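Glycoside hydrolase YxiA (Bacillus licheniformis, PDB 3LV4) probably hydrolyses alpha-1,5-linked arabinan as a calcium-binding family 43 glycoside hydrolase of the L-arabinan degradation pathway. Local coordinates at residues F278-K283 with K371-I376; D405-D410 with S432-A437; V7-T12 with L40-Q45; E346-S351 with G411-Q416. One frame throughout, in Å; residues are numbered along the deposited sequence.

Contacts 1, 2 and 4 belong to the C-terminal lipocalin-like region or its junction with the glycosidase, whereas contact 3 lies within the family 43 glycosidase, its centre about 34 Å from that of contact 2. Contact 1 joins the two regions by parallel strand pairing and a shared calcium ion. Contacts 2 and 4 use successive parts of strand 407-418, each combining a salt bridge with packing against an aromatic ring; in contact 2 the acid is buried, in contact 4 it lies nearer solvent. These three are partly buried. Contact 3 is a surface contact and relies on main-chain and amide hydrogen bonds, with Val11 and Trp43 as its buried apolar part.

Contact 1 of 4, residues F278-K283 with K371-I376; sequences FSFNNK and KESKEI. With CA (calcium ion), chain D.
The backbones of Phe278 and Ser279 run parallel to Lys371 and Glu372, with Ser279 N donating to Lys371 O at 3.0 Å and Ser373 N returning a bond of 3.0 Å to Ser279 O. The second bond lies in the carbonyl plane, whereas in the first the donor Ser279 N stands above the plane of the Lys371 carbonyl. Beyond the paired residues, the Ser373 hydroxyl replaces a main-chain acceptor: OG, held between the backbone N and the carbonyl carbon (chi1 69°), takes the Asn281 N-H at 2.8 Å, nearly straight (165°). The same OG is hydrogen-bonded to Glu358, so serine suits: one short side chain serves both the turn and the metal site. Strand 272-280 of the glycosidase is thereby joined to strand 371-378 of the lipocalin-like region, and a type I' turn, Phe280 to Lys283, follows the pairing. The turn carries Asn281 to a calcium ion, which its OD1 binds at 2.4 Å. From the other strand Glu375, extended beyond CG, reaches the same ion with OE2 at 2.5 Å; Glu358 and three waters also bind it. Amide and carboxylate oxygens suit this hard cation. The Phe278 ring leads away to meet Trp439 and Tyr286 edge-to-face.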
loop_
_atom_site.group_PDB
_atom_site.type_symbol
_atom_site.label_atom_id
_atom_site.label_comp_id
_atom_site.label_asym_id
_atom_site.label_seq_id
_atom_site.Cartn_x
_atom_site.Cartn_y
_atom_site.Cartn_z
ATOM N N PHE A 278 14.115 7.289 -0.230
ATOM C CA PHE A 278 15.213 7.254 -1.192
ATOM C C PHE A 278 15.290 8.543 -1.985
ATOM O O PHE A 278 14.332 9.315 -2.039
ATOM C CB PHE A 278 15.002 6.118 -2.187
ATOM C CG PHE A 278 13.886 6.380 -3.151
ATOM C CD1 PHE A 278 14.133 7.030 -4.348
ATOM C CD2 PHE A 278 12.578 6.013 -2.844
ATOM C CE1 PHE A 278 13.094 7.303 -5.231
ATOM C CE2 PHE A 278 11.537 6.277 -3.732
ATOM C CZ PHE A 278 11.798 6.923 -4.919
ATOM N N SER A 279 16.430 8.751 -2.631
ATOM C CA SER A 279 16.599 9.870 -3.541
ATOM C C SER A 279 17.611 9.474 -4.606
ATOM O O SER A 279 18.755 9.138 -4.290
ATOM C CB SER A 279 17.066 11.112 -2.786
ATOM O OG SER A 279 17.109 12.228 -3.657
ATOM N N PHE A 280 17.178 9.463 -5.861
ATOM C CA PHE A 280 18.090 9.209 -6.968
ATOM C C PHE A 280 18.909 10.466 -7.225
ATOM O O PHE A 280 18.358 11.521 -7.548
ATOM C CB PHE A 280 17.321 8.863 -8.240
ATOM C CG PHE A 280 16.830 7.439 -8.299
ATOM C CD1 PHE A 280 17.724 6.390 -8.489
ATOM C CD2 PHE A 280 15.470 7.151 -8.214
ATOM C CE1 PHE A 280 17.279 5.077 -8.567
ATOM C CE2 PHE A 280 15.013 5.829 -8.291
ATOM C CZ PHE A 280 15.926 4.792 -8.475
ATOM N N ASN A 281 20.223 10.355 -7.085
ATOM C CA ASN A 281 21.101 11.497 -7.330
ATOM C C ASN A 281 20.778 12.706 -6.471
ATOM O O ASN A 281 21.026 13.848 -6.869
ATOM C CB ASN A 281 21.058 11.889 -8.799
ATOM C CG ASN A 281 22.201 11.315 -9.556
ATOM O OD1 ASN A 281 23.325 11.313 -9.058
ATOM N ND2 ASN A 281 21.937 10.804 -10.753
ATOM N N ASN A 282 20.222 12.445 -5.290
ATOM C CA ASN A 282 19.829 13.510 -4.374
ATOM C C ASN A 282 18.867 14.507 -5.009
ATOM O O ASN A 282 18.767 15.648 -4.562
ATOM C CB ASN A 282 21.052 14.241 -3.813
ATOM C CG ASN A 282 20.707 15.136 -2.632
ATOM O OD1 ASN A 282 19.963 14.730 -1.734
ATOM N ND2 ASN A 282 21.238 16.362 -2.629
ATOM N N LYS A 283 18.160 14.078 -6.051
ATOM C CA LYS A 283 17.177 14.942 -6.693
ATOM C C LYS A 283 15.780 14.437 -6.367
ATOM O O LYS A 283 15.413 13.303 -6.692
ATOM C CB LYS A 283 17.394 15.015 -8.200
ATOM C CG LYS A 283 18.729 15.668 -8.549
ATOM C CD LYS A 283 19.074 15.546 -10.029
ATOM C CE LYS A 283 20.415 16.213 -10.307
ATOM N NZ LYS A 283 20.779 16.170 -11.751
ATOM N N LYS A 371 17.716 7.192 1.858
ATOM C CA LYS A 371 18.823 6.468 1.262
ATOM C C LYS A 371 19.178 7.033 -0.103
ATOM O O LYS A 371 18.337 7.092 -1.001
ATOM C CB LYS A 371 18.494 4.976 1.214
ATOM C CG LYS A 371 18.298 4.426 2.626
ATOM C CD LYS A 371 17.921 2.961 2.690
ATOM C CE LYS A 371 17.719 2.567 4.159
ATOM N NZ LYS A 371 17.236 1.172 4.369
ATOM N N GLU A 372 20.425 7.472 -0.241
ATOM C CA GLU A 372 20.899 8.070 -1.491
ATOM C C GLU A 372 21.310 6.994 -2.484
ATOM O O GLU A 372 21.894 5.979 -2.097
ATOM C CB GLU A 372 22.091 8.991 -1.227
ATOM C CG GLU A 372 21.759 10.226 -0.409
ATOM C CD GLU A 372 21.139 11.331 -1.236
ATOM O OE1 GLU A 372 21.125 11.209 -2.478
ATOM O OE2 GLU A 372 20.679 12.335 -0.641
ATOM N N SER A 373 21.001 7.203 -3.759
ATOM C CA SER A 373 21.432 6.255 -4.780
ATOM C C SER A 373 22.935 6.376 -4.977
ATOM O O SER A 373 23.517 7.446 -4.764
ATOM C CB SER A 373 20.716 6.494 -6.112
ATOM O OG SER A 373 21.139 7.714 -6.705
ATOM N N LYS A 374 23.552 5.268 -5.386
ATOM C CA LYS A 374 24.974 5.230 -5.680
ATOM C C LYS A 374 25.190 4.619 -7.059
ATOM O O LYS A 374 24.392 3.789 -7.507
ATOM C CB LYS A 374 25.707 4.420 -4.612
ATOM C CG LYS A 374 25.476 4.980 -3.217
ATOM C CD LYS A 374 26.474 4.462 -2.222
ATOM C CE LYS A 374 26.315 5.187 -0.896
ATOM N NZ LYS A 374 26.842 4.378 0.226
ATOM N N GLU A 375 26.264 5.032 -7.728
ATOM C CA GLU A 375 26.518 4.590 -9.098
ATOM C C GLU A 375 27.157 3.216 -9.203
ATOM O O GLU A 375 28.130 2.910 -8.507
ATOM C CB GLU A 375 27.381 5.609 -9.852
ATOM C CG GLU A 375 26.759 6.971 -9.917
ATOM C CD GLU A 375 27.514 7.920 -10.824
ATOM O OE1 GLU A 375 28.471 7.485 -11.503
ATOM O OE2 GLU A 375 27.146 9.108 -10.864
ATOM N N ILE A 376 26.596 2.403 -10.094
ATOM C CA ILE A 376 27.143 1.102 -10.425
ATOM C C ILE A 376 27.182 0.982 -11.938
ATOM O O ILE A 376 26.611 1.817 -12.644
ATOM C CB ILE A 376 26.270 -0.038 -9.862
ATOM C CG1 ILE A 376 24.870 -0.019 -10.494
ATOM C CG2 ILE A 376 26.179 0.059 -8.339
ATOM C CD1 ILE A 376 24.062 -1.281 -10.219
HETATM CA CA CA D . 25.368 10.235 -9.575
HETATM O O HOH W 1 24.915 11.331 -11.983
HETATM O O HOH W 2 25.051 9.069 -7.383
HETATM O O HOH W 3 27.324 11.321 -7.873
#

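Contact 2 of 4, residues D405-D410 with S432-A437; sequences DGKTYD and SREGDA
Asp436 presents its carboxylate nearly perpendicular to the Tyr409 ring, the planes 87° apart. Tyr409 OH donates to the syn lone pair of Asp436 OD1 at 2.6 Å, and this oxygen lies in plane at the ring edge. OD2 is gripped from opposite faces of the carboxylate: Lys407 NZ meets it over one face, tip to tip, in a salt bridge of 2.9 Å, and Ser432 OG donates to it over the other at 2.7 Å. Three donors satisfy a buried acid, and the ammonium would probably favour its ionised form. Lysine suits the approach because its chain, bent at chi3 (-73°), lets the methylenes cross Glu434 obliquely, with CG 3.4 Å from Glu434 OE1, before NZ turns to Asp436. Ser432, its OG between backbone N and carbonyl carbon (chi1 66°), aims the hydroxyl at Asp436, while CB lies over one face of the Tyr409 ring as a CH-pi contact, 4.0 Å from the centroid. Two waters join Thr408 to Glu434 OE1 and Arg433 N. Gly435, whose backbone angles call for glycine, completes the type I turn from Ser432, the connection between antiparallel strands 423-432 and 437-442 of the lipocalin-like domain, closed against the start of strand 407-418.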
loop_
_atom_site.group_PDB
_atom_site.type_symbol
_atom_site.label_atom_id
_atom_site.label_comp_id
_atom_site.label_asym_id
_atom_site.label_seq_id
_atom_site.Cartn_x
_atom_site.Cartn_y
_atom_site.Cartn_z
ATOM N N ASP A 405 25.845 -8.314 -2.483
ATOM C CA ASP A 405 25.727 -8.279 -1.023
ATOM C C ASP A 405 25.340 -9.643 -0.447
ATOM O O ASP A 405 24.599 -9.723 0.544
ATOM C CB ASP A 405 24.718 -7.195 -0.584
ATOM C CG ASP A 405 25.230 -5.760 -0.830
ATOM O OD1 ASP A 405 26.417 -5.486 -0.541
ATOM O OD2 ASP A 405 24.444 -4.895 -1.294
ATOM N N GLY A 406 25.848 -10.708 -1.070
ATOM C CA GLY A 406 25.614 -12.066 -0.608
ATOM C C GLY A 406 24.237 -12.629 -0.918
ATOM O O GLY A 406 23.882 -13.711 -0.450
ATOM N N LYS A 407 23.464 -11.898 -1.715
ATOM C CA LYS A 407 22.090 -12.288 -2.013
ATOM C C LYS A 407 21.831 -12.357 -3.515
ATOM O O LYS A 407 22.613 -11.836 -4.311
ATOM C CB LYS A 407 21.109 -11.329 -1.333
ATOM C CG LYS A 407 21.055 -11.528 0.173
ATOM C CD LYS A 407 20.198 -10.492 0.853
ATOM C CE LYS A 407 20.897 -9.151 0.859
ATOM N NZ LYS A 407 20.123 -8.163 1.642
ATOM N N THR A 408 20.745 -13.028 -3.886
ATOM C CA THR A 408 20.328 -13.117 -5.279
ATOM C C THR A 408 19.013 -12.373 -5.449
ATOM O O THR A 408 18.089 -12.557 -4.662
ATOM C CB THR A 408 20.132 -14.578 -5.722
ATOM O OG1 THR A 408 21.376 -15.282 -5.604
ATOM C CG2 THR A 408 19.664 -14.632 -7.172
ATOM N N TYR A 409 18.946 -11.525 -6.470
ATOM C CA TYR A 409 17.786 -10.679 -6.697
ATOM C C TYR A 409 17.180 -10.995 -8.046
ATOM O O TYR A 409 17.894 -11.088 -9.047
ATOM C CB TYR A 409 18.193 -9.205 -6.684
ATOM C CG TYR A 409 18.694 -8.714 -5.354
ATOM C CD1 TYR A 409 20.016 -8.928 -4.963
ATOM C CD2 TYR A 409 17.850 -8.040 -4.481
ATOM C CE1 TYR A 409 20.485 -8.476 -3.733
ATOM C CE2 TYR A 409 18.307 -7.585 -3.252
ATOM C CZ TYR A 409 19.622 -7.807 -2.886
ATOM O OH TYR A 409 20.077 -7.354 -1.674
ATOM N N ASP A 410 15.861 -11.150 -8.068
ATOM C CA ASP A 410 15.132 -11.424 -9.298
ATOM C C ASP A 410 14.206 -10.262 -9.573
ATOM O O ASP A 410 13.437 -9.856 -8.700
ATOM C CB ASP A 410 14.313 -12.708 -9.144
ATOM C CG ASP A 410 15.189 -13.945 -9.130
ATOM O OD1 ASP A 410 15.686 -14.318 -10.209
ATOM O OD2 ASP A 410 15.392 -14.536 -8.048
ATOM N N SER A 432 15.161 -9.966 -3.365
ATOM C CA SER A 432 15.798 -11.180 -2.866
ATOM C C SER A 432 14.818 -11.994 -2.027
ATOM O O SER A 432 13.802 -11.471 -1.552
ATOM C CB SER A 432 16.974 -10.815 -1.969
ATOM O OG SER A 432 16.492 -10.153 -0.808
ATOM N N ARG A 433 15.141 -13.269 -1.821
ATOM C CA ARG A 433 14.342 -14.112 -0.936
ATOM C C ARG A 433 14.244 -13.466 0.446
ATOM O O ARG A 433 13.219 -13.571 1.136
ATOM C CB ARG A 433 14.971 -15.506 -0.822
ATOM C CG ARG A 433 14.140 -16.494 -0.034
ATOM C CD ARG A 433 14.694 -17.907 -0.175
ATOM N NE ARG A 433 15.570 -18.282 0.924
ATOM C CZ ARG A 433 16.355 -19.356 0.906
ATOM N NH1 ARG A 433 16.371 -20.146 -0.164
ATOM N NH2 ARG A 433 17.130 -19.640 1.948
ATOM N N GLU A 434 15.326 -12.806 0.843
ATOM C CA GLU A 434 15.418 -12.160 2.150
ATOM C C GLU A 434 14.415 -11.019 2.324
ATOM O O GLU A 434 14.124 -10.594 3.445
ATOM C CB GLU A 434 16.840 -11.658 2.390
ATOM C CG GLU A 434 17.830 -12.772 2.772
ATOM C CD GLU A 434 18.354 -13.559 1.579
ATOM O OE1 GLU A 434 18.074 -13.189 0.420
ATOM O OE2 GLU A 434 19.074 -14.552 1.807
ATOM N N GLY A 435 13.899 -10.522 1.209
ATOM C CA GLY A 435 12.800 -9.576 1.237
ATOM C C GLY A 435 13.197 -8.124 1.054
ATOM O O GLY A 435 12.416 -7.234 1.396
ATOM N N ASP A 436 14.398 -7.870 0.533
ATOM C CA ASP A 436 14.808 -6.492 0.274
ATOM C C ASP A 436 14.844 -6.195 -1.220
ATOM O O ASP A 436 15.061 -7.098 -2.047
ATOM C CB ASP A 436 16.140 -6.132 0.963
ATOM C CG ASP A 436 17.330 -6.886 0.386
ATOM O OD1 ASP A 436 18.174 -6.247 -0.290
ATOM O OD2 ASP A 436 17.423 -8.115 0.610
ATOM N N ALA A 437 14.583 -4.930 -1.552
ATOM C CA ALA A 437 14.449 -4.477 -2.935
ATOM C C ALA A 437 15.643 -3.665 -3.403
ATOM O O ALA A 437 16.182 -2.849 -2.656
ATOM C CB ALA A 437 13.189 -3.632 -3.081
HETATM O O HOH W 4 19.394 -14.376 -1.696
HETATM O O HOH W 5 16.969 -14.779 -3.486
#

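Contact 3 of 4, residues V7-T12 with L40-Q45; sequences VFSEVT and LMNWTQ
Ser9 and Asn42 form a single backbone bridge: Ser9 N donates to Met41 O at 3.1 Å and Trp43 N to Ser9 O at 3.0 Å, both on lone pairs in the carbonyl planes. Ser9 OG, anti to its carbonyl carbon (chi1 -54°), donates to an in-plane lone pair of Asn42 OD1 at 2.8 Å, while Asn42, its CG likewise anti to the carbonyl carbon, makes a weak bond from ND2 to Val7 O. Met41, modelled as selenomethionine, bends at chi3 (63°), bringing CE to 3.9 Å from Phe8 CE1. Trp43 also holds CG anti to its carbonyl carbon, and Val11 meets it at about a right angle. With Val11 CG2 between backbone N and carbonyl carbon, both methyls, CG1 and CG2, rest 3.5 Å from Trp43 CB, a compact fit for a beta-branched residue. Gln45 has CG anti to the backbone N and bends at chi2 (89°), so its amide reads the Thr12 main chain: OE1 accepts from Thr12 N at 3.0 Å, and NE2 donates to Thr12 O and Ser47 O. An alanine here would remove the hydrogen bonds to Thr12 N, Thr12 O and Ser47 O, and would probably loosen the hold on Thr12. The 7-12 segment runs beside strand 44-47, an outermost strand of its antiparallel sheet, with Val11 packed on Ala35 of strand 33-37 and Val320 of strand 319-327, and Trp43 reaching Val27 of strand 24-29.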
loop_
_atom_site.group_PDB
_atom_site.type_symbol
_atom_site.label_atom_id
_atom_site.label_comp_id
_atom_site.label_asym_id
_atom_site.label_seq_id
_atom_site.Cartn_x
_atom_site.Cartn_y
_atom_site.Cartn_z
ATOM N N VAL A 7 2.507 14.616 -18.680
ATOM C CA VAL A 7 2.003 15.702 -17.857
ATOM C C VAL A 7 1.346 15.117 -16.618
ATOM O O VAL A 7 0.572 14.172 -16.711
ATOM C CB VAL A 7 0.988 16.559 -18.633
ATOM C CG1 VAL A 7 0.361 17.600 -17.722
ATOM C CG2 VAL A 7 1.667 17.222 -19.823
ATOM N N PHE A 8 1.677 15.675 -15.459
ATOM C CA PHE A 8 1.086 15.243 -14.198
ATOM C C PHE A 8 0.320 16.394 -13.570
ATOM O O PHE A 8 0.704 17.553 -13.729
ATOM C CB PHE A 8 2.177 14.774 -13.233
ATOM C CG PHE A 8 3.004 13.630 -13.758
ATOM C CD1 PHE A 8 2.551 12.325 -13.658
ATOM C CD2 PHE A 8 4.236 13.864 -14.353
ATOM C CE1 PHE A 8 3.313 11.267 -14.145
ATOM C CE2 PHE A 8 5.002 12.816 -14.841
ATOM C CZ PHE A 8 4.540 11.512 -14.734
ATOM N N SER A 9 -0.770 16.074 -12.874
ATOM C CA SER A 9 -1.505 17.054 -12.083
ATOM C C SER A 9 -1.675 16.440 -10.707
ATOM O O SER A 9 -2.255 15.361 -10.582
ATOM C CB SER A 9 -2.876 17.345 -12.702
ATOM O OG SER A 9 -2.745 17.719 -14.062
ATOM N N GLU A 10 -1.164 17.116 -9.682
ATOM C CA GLU A 10 -1.025 16.500 -8.367
ATOM C C GLU A 10 -2.244 16.706 -7.484
ATOM O O GLU A 10 -2.959 17.709 -7.596
ATOM C CB GLU A 10 0.211 17.048 -7.630
ATOM C CG GLU A 10 1.484 17.175 -8.466
ATOM C CD GLU A 10 2.018 15.845 -8.979
ATOM O OE1 GLU A 10 1.404 14.787 -8.718
ATOM O OE2 GLU A 10 3.070 15.864 -9.653
ATOM N N VAL A 11 -2.473 15.746 -6.595
ATOM C CA VAL A 11 -3.510 15.890 -5.586
ATOM C C VAL A 11 -3.014 15.422 -4.235
ATOM O O VAL A 11 -2.009 14.715 -4.129
ATOM C CB VAL A 11 -4.817 15.129 -5.942
ATOM C CG1 VAL A 11 -5.516 15.787 -7.141
ATOM C CG2 VAL A 11 -4.541 13.633 -6.186
ATOM N N THR A 12 -3.735 15.834 -3.203
ATOM C CA THR A 12 -3.381 15.496 -1.842
ATOM C C THR A 12 -4.490 14.633 -1.261
ATOM O O THR A 12 -5.603 15.114 -1.010
ATOM C CB THR A 12 -3.156 16.772 -1.017
ATOM O OG1 THR A 12 -2.093 17.529 -1.614
ATOM C CG2 THR A 12 -2.783 16.438 0.409
ATOM N N LEU A 40 -4.430 8.065 -14.481
ATOM C CA LEU A 40 -3.557 7.801 -13.333
ATOM C C LEU A 40 -2.371 8.768 -13.256
ATOM O O LEU A 40 -1.426 8.538 -12.500
ATOM C CB LEU A 40 -3.053 6.347 -13.335
ATOM C CG LEU A 40 -4.120 5.264 -13.140
ATOM C CD1 LEU A 40 -3.502 3.868 -13.239
ATOM C CD2 LEU A 40 -4.868 5.423 -11.813
HETATM N N MSE A 41 -2.429 9.851 -14.029
HETATM C CA MSE A 41 -1.348 10.832 -14.051
HETATM C C MSE A 41 -1.861 12.231 -13.771
HETATM O O MSE A 41 -1.223 13.008 -13.065
HETATM C CB MSE A 41 -0.641 10.816 -15.407
HETATM C CG MSE A 41 -0.064 9.467 -15.769
HETATM SE SE MSE A 41 0.386 9.418 -17.657
HETATM C CE MSE A 41 1.760 10.809 -17.669
ATOM N N ASN A 42 -3.011 12.560 -14.344
ATOM C CA ASN A 42 -3.596 13.872 -14.133
ATOM C C ASN A 42 -4.827 13.792 -13.259
ATOM O O ASN A 42 -5.929 13.499 -13.730
ATOM C CB ASN A 42 -3.882 14.545 -15.468
ATOM C CG ASN A 42 -2.610 14.811 -16.242
ATOM O OD1 ASN A 42 -1.936 15.823 -16.025
ATOM N ND2 ASN A 42 -2.250 13.885 -17.127
ATOM N N TRP A 43 -4.621 14.037 -11.971
ATOM C CA TRP A 43 -5.693 13.931 -10.988
ATOM C C TRP A 43 -6.383 15.264 -10.768
ATOM O O TRP A 43 -5.765 16.327 -10.881
ATOM C CB TRP A 43 -5.156 13.410 -9.651
ATOM C CG TRP A 43 -4.599 12.016 -9.725
ATOM C CD1 TRP A 43 -3.318 11.664 -10.036
ATOM C CD2 TRP A 43 -5.307 10.787 -9.479
ATOM N NE1 TRP A 43 -3.184 10.294 -10.000
ATOM C CE2 TRP A 43 -4.388 9.734 -9.661
ATOM C CE3 TRP A 43 -6.626 10.480 -9.126
ATOM C CZ2 TRP A 43 -4.745 8.392 -9.509
ATOM C CZ3 TRP A 43 -6.979 9.143 -8.965
ATOM C CH2 TRP A 43 -6.041 8.115 -9.162
ATOM N N THR A 44 -7.675 15.185 -10.457
ATOM C CA THR A 44 -8.464 16.336 -10.076
ATOM C C THR A 44 -8.933 16.159 -8.639
ATOM O O THR A 44 -9.503 15.128 -8.286
ATOM C CB THR A 44 -9.677 16.483 -11.001
ATOM O OG1 THR A 44 -9.217 16.737 -12.334
ATOM C CG2 THR A 44 -10.574 17.625 -10.544
ATOM N N GLN A 45 -8.674 17.151 -7.801
ATOM C CA GLN A 45 -9.101 17.078 -6.411
ATOM C C GLN A 45 -10.615 17.256 -6.323
ATOM O O GLN A 45 -11.167 18.205 -6.878
ATOM C CB GLN A 45 -8.400 18.157 -5.585
ATOM C CG GLN A 45 -8.553 17.979 -4.083
ATOM C CD GLN A 45 -7.457 17.113 -3.501
ATOM O OE1 GLN A 45 -6.278 17.285 -3.829
ATOM N NE2 GLN A 45 -7.835 16.176 -2.632
HETATM O O HOH W 6 -0.204 12.804 -10.551
HETATM O O HOH W 7 -4.490 18.542 -9.579
#

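Contact 4 of 4, residues E346-S351 with G411-Q416; sequences EKVKKS and GVFLRQ
Strand 407-418 of the lipocalin-like domain, an antiparallel neighbour of strands 399-404 and 423-432, here packs one side against the 346-351 segment leading into the short helix 350-353. Along the strand, Phe413 is the first residue to meet this segment. Its ring atom CD2 comes to 4.1 Å from Val348 CG2, the two side chains crossing at about a right angle. Both are buried and apolar, so neither brings a polar group into the interior that would need a partner; Phe428 and Met426 of strand 423-432 pack beside them. The Phe413 carbonyl also accepts from a water that takes the Glu346 N-H, so the backbones meet through solvent rather than directly. Leu414 starts off on the other side of the strand and packs on Gln324 and Leu326 of strand 319-327 of the glycosidase. Arg415 returns to the side of Phe413, and its chain, extended from CG to NE, slides past Val348 in the opposite direction, with NH1 3.8 Å from Val348 CG1. A long base suits this place because the guanidinium can serve two acids: NH1 forms a salt bridge with Glu346, and NH2 another with Asp352 of the helix. A leucine at Arg415 would probably leave these two carboxylates without their shared counter-charge and weaken the link between strand and helix. Carboxylate and guanidinium planes stand 85° apart, and Arg415 NH1 reaches Glu346 OE1 at 2.8 Å from above the carboxylate plane, while a water joins that same oxygen to Arg415 N.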
loop_
_atom_site.group_PDB
_atom_site.type_symbol
_atom_site.label_atom_id
_atom_site.label_comp_id
_atom_site.label_asym_id
_atom_site.label_seq_id
_atom_site.Cartn_x
_atom_site.Cartn_y
_atom_site.Cartn_z
ATOM N N GLU A 346 8.380 -4.172 -22.404
ATOM C CA GLU A 346 8.859 -4.412 -23.755
ATOM C C GLU A 346 9.970 -5.449 -23.734
ATOM O O GLU A 346 10.520 -5.771 -22.677
ATOM C CB GLU A 346 9.441 -3.128 -24.339
ATOM C CG GLU A 346 8.540 -1.914 -24.300
ATOM C CD GLU A 346 9.317 -0.641 -24.592
ATOM O OE1 GLU A 346 10.268 -0.334 -23.838
ATOM O OE2 GLU A 346 8.988 0.045 -25.578
ATOM N N LYS A 347 10.324 -5.951 -24.910
ATOM C CA LYS A 347 11.479 -6.825 -25.027
ATOM C C LYS A 347 12.731 -5.960 -24.964
ATOM O O LYS A 347 12.861 -4.998 -25.712
ATOM C CB LYS A 347 11.440 -7.613 -26.343
ATOM C CG LYS A 347 12.585 -8.617 -26.505
ATOM C CD LYS A 347 12.325 -9.618 -27.643
ATOM C CE LYS A 347 12.241 -8.924 -28.993
ATOM N NZ LYS A 347 12.174 -9.887 -30.140
ATOM N N VAL A 348 13.648 -6.289 -24.065
ATOM C CA VAL A 348 14.932 -5.604 -24.032
ATOM C C VAL A 348 16.043 -6.558 -24.437
ATOM O O VAL A 348 15.959 -7.762 -24.214
ATOM C CB VAL A 348 15.234 -5.015 -22.641
ATOM C CG1 VAL A 348 14.101 -4.126 -22.194
ATOM C CG2 VAL A 348 15.482 -6.127 -21.635
ATOM N N LYS A 349 17.084 -6.010 -25.048
ATOM C CA LYS A 349 18.244 -6.798 -25.430
ATOM C C LYS A 349 19.433 -6.371 -24.576
ATOM O O LYS A 349 19.363 -5.373 -23.864
ATOM C CB LYS A 349 18.558 -6.606 -26.914
ATOM C CG LYS A 349 19.189 -5.267 -27.231
ATOM C CD LYS A 349 19.339 -5.069 -28.727
ATOM C CE LYS A 349 17.984 -4.951 -29.394
ATOM N NZ LYS A 349 18.119 -4.619 -30.840
ATOM N N LYS A 350 20.525 -7.121 -24.657
ATOM C CA LYS A 350 21.697 -6.856 -23.824
ATOM C C LYS A 350 22.226 -5.422 -23.966
ATOM O O LYS A 350 22.539 -4.777 -22.963
ATOM C CB LYS A 350 22.806 -7.875 -24.114
ATOM C CG LYS A 350 23.865 -7.981 -23.023
ATOM C CD LYS A 350 24.947 -8.990 -23.408
ATOM C CE LYS A 350 25.951 -9.208 -22.280
ATOM N NZ LYS A 350 25.367 -9.978 -21.142
ATOM N N SER A 351 22.327 -4.912 -25.195
ATOM C CA SER A 351 22.867 -3.564 -25.370
ATOM C C SER A 351 21.975 -2.497 -24.731
ATOM O O SER A 351 22.456 -1.426 -24.351
ATOM C CB SER A 351 23.137 -3.238 -26.848
ATOM O OG SER A 351 21.951 -2.890 -27.530
ATOM N N GLY A 411 14.264 -9.722 -10.783
ATOM C CA GLY A 411 13.458 -8.557 -11.081
ATOM C C GLY A 411 13.151 -8.378 -12.545
ATOM O O GLY A 411 13.267 -9.318 -13.346
ATOM N N VAL A 412 12.752 -7.155 -12.886
ATOM C CA VAL A 412 12.253 -6.841 -14.215
ATOM C C VAL A 412 12.838 -5.514 -14.696
ATOM O O VAL A 412 12.966 -4.569 -13.903
ATOM C CB VAL A 412 10.701 -6.762 -14.210
ATOM C CG1 VAL A 412 10.175 -6.549 -15.622
ATOM C CG2 VAL A 412 10.099 -8.043 -13.626
ATOM N N PHE A 413 13.218 -5.460 -15.978
ATOM C CA PHE A 413 13.656 -4.225 -16.645
ATOM C C PHE A 413 12.453 -3.481 -17.233
ATOM O O PHE A 413 11.526 -4.102 -17.764
ATOM C CB PHE A 413 14.593 -4.541 -17.824
ATOM C CG PHE A 413 16.003 -4.938 -17.445
ATOM C CD1 PHE A 413 16.904 -4.002 -16.961
ATOM C CD2 PHE A 413 16.447 -6.242 -17.655
ATOM C CE1 PHE A 413 18.215 -4.364 -16.650
ATOM C CE2 PHE A 413 17.755 -6.614 -17.349
ATOM C CZ PHE A 413 18.641 -5.677 -16.849
ATOM N N LEU A 414 12.482 -2.153 -17.185
ATOM C CA LEU A 414 11.391 -1.349 -17.727
ATOM C C LEU A 414 11.901 0.022 -18.145
ATOM O O LEU A 414 12.539 0.714 -17.351
ATOM C CB LEU A 414 10.297 -1.175 -16.673
ATOM C CG LEU A 414 9.065 -0.374 -17.105
ATOM C CD1 LEU A 414 8.309 -1.107 -18.246
ATOM C CD2 LEU A 414 8.145 -0.083 -15.915
ATOM N N ARG A 415 11.626 0.423 -19.385
ATOM C CA ARG A 415 11.930 1.792 -19.794
ATOM C C ARG A 415 10.897 2.740 -19.200
ATOM O O ARG A 415 9.696 2.502 -19.297
ATOM C CB ARG A 415 11.929 1.930 -21.317
ATOM C CG ARG A 415 13.026 1.173 -22.017
ATOM C CD ARG A 415 13.011 1.493 -23.514
ATOM N NE ARG A 415 14.042 0.770 -24.255
ATOM C CZ ARG A 415 13.950 -0.509 -24.612
ATOM N NH1 ARG A 415 12.877 -1.219 -24.279
ATOM N NH2 ARG A 415 14.935 -1.086 -25.291
ATOM N N GLN A 416 11.372 3.826 -18.602
ATOM C CA GLN A 416 10.506 4.746 -17.892
ATOM C C GLN A 416 10.858 6.190 -18.181
ATOM O O GLN A 416 11.939 6.488 -18.685
ATOM C CB GLN A 416 10.641 4.530 -16.390
ATOM C CG GLN A 416 10.113 3.211 -15.903
ATOM C CD GLN A 416 9.698 3.304 -14.455
ATOM O OE1 GLN A 416 10.529 3.240 -13.552
ATOM N NE2 GLN A 416 8.408 3.487 -14.227
HETATM O O HOH W 8 10.538 -3.783 -20.429
HETATM O O HOH W 9 10.303 -1.182 -21.340
#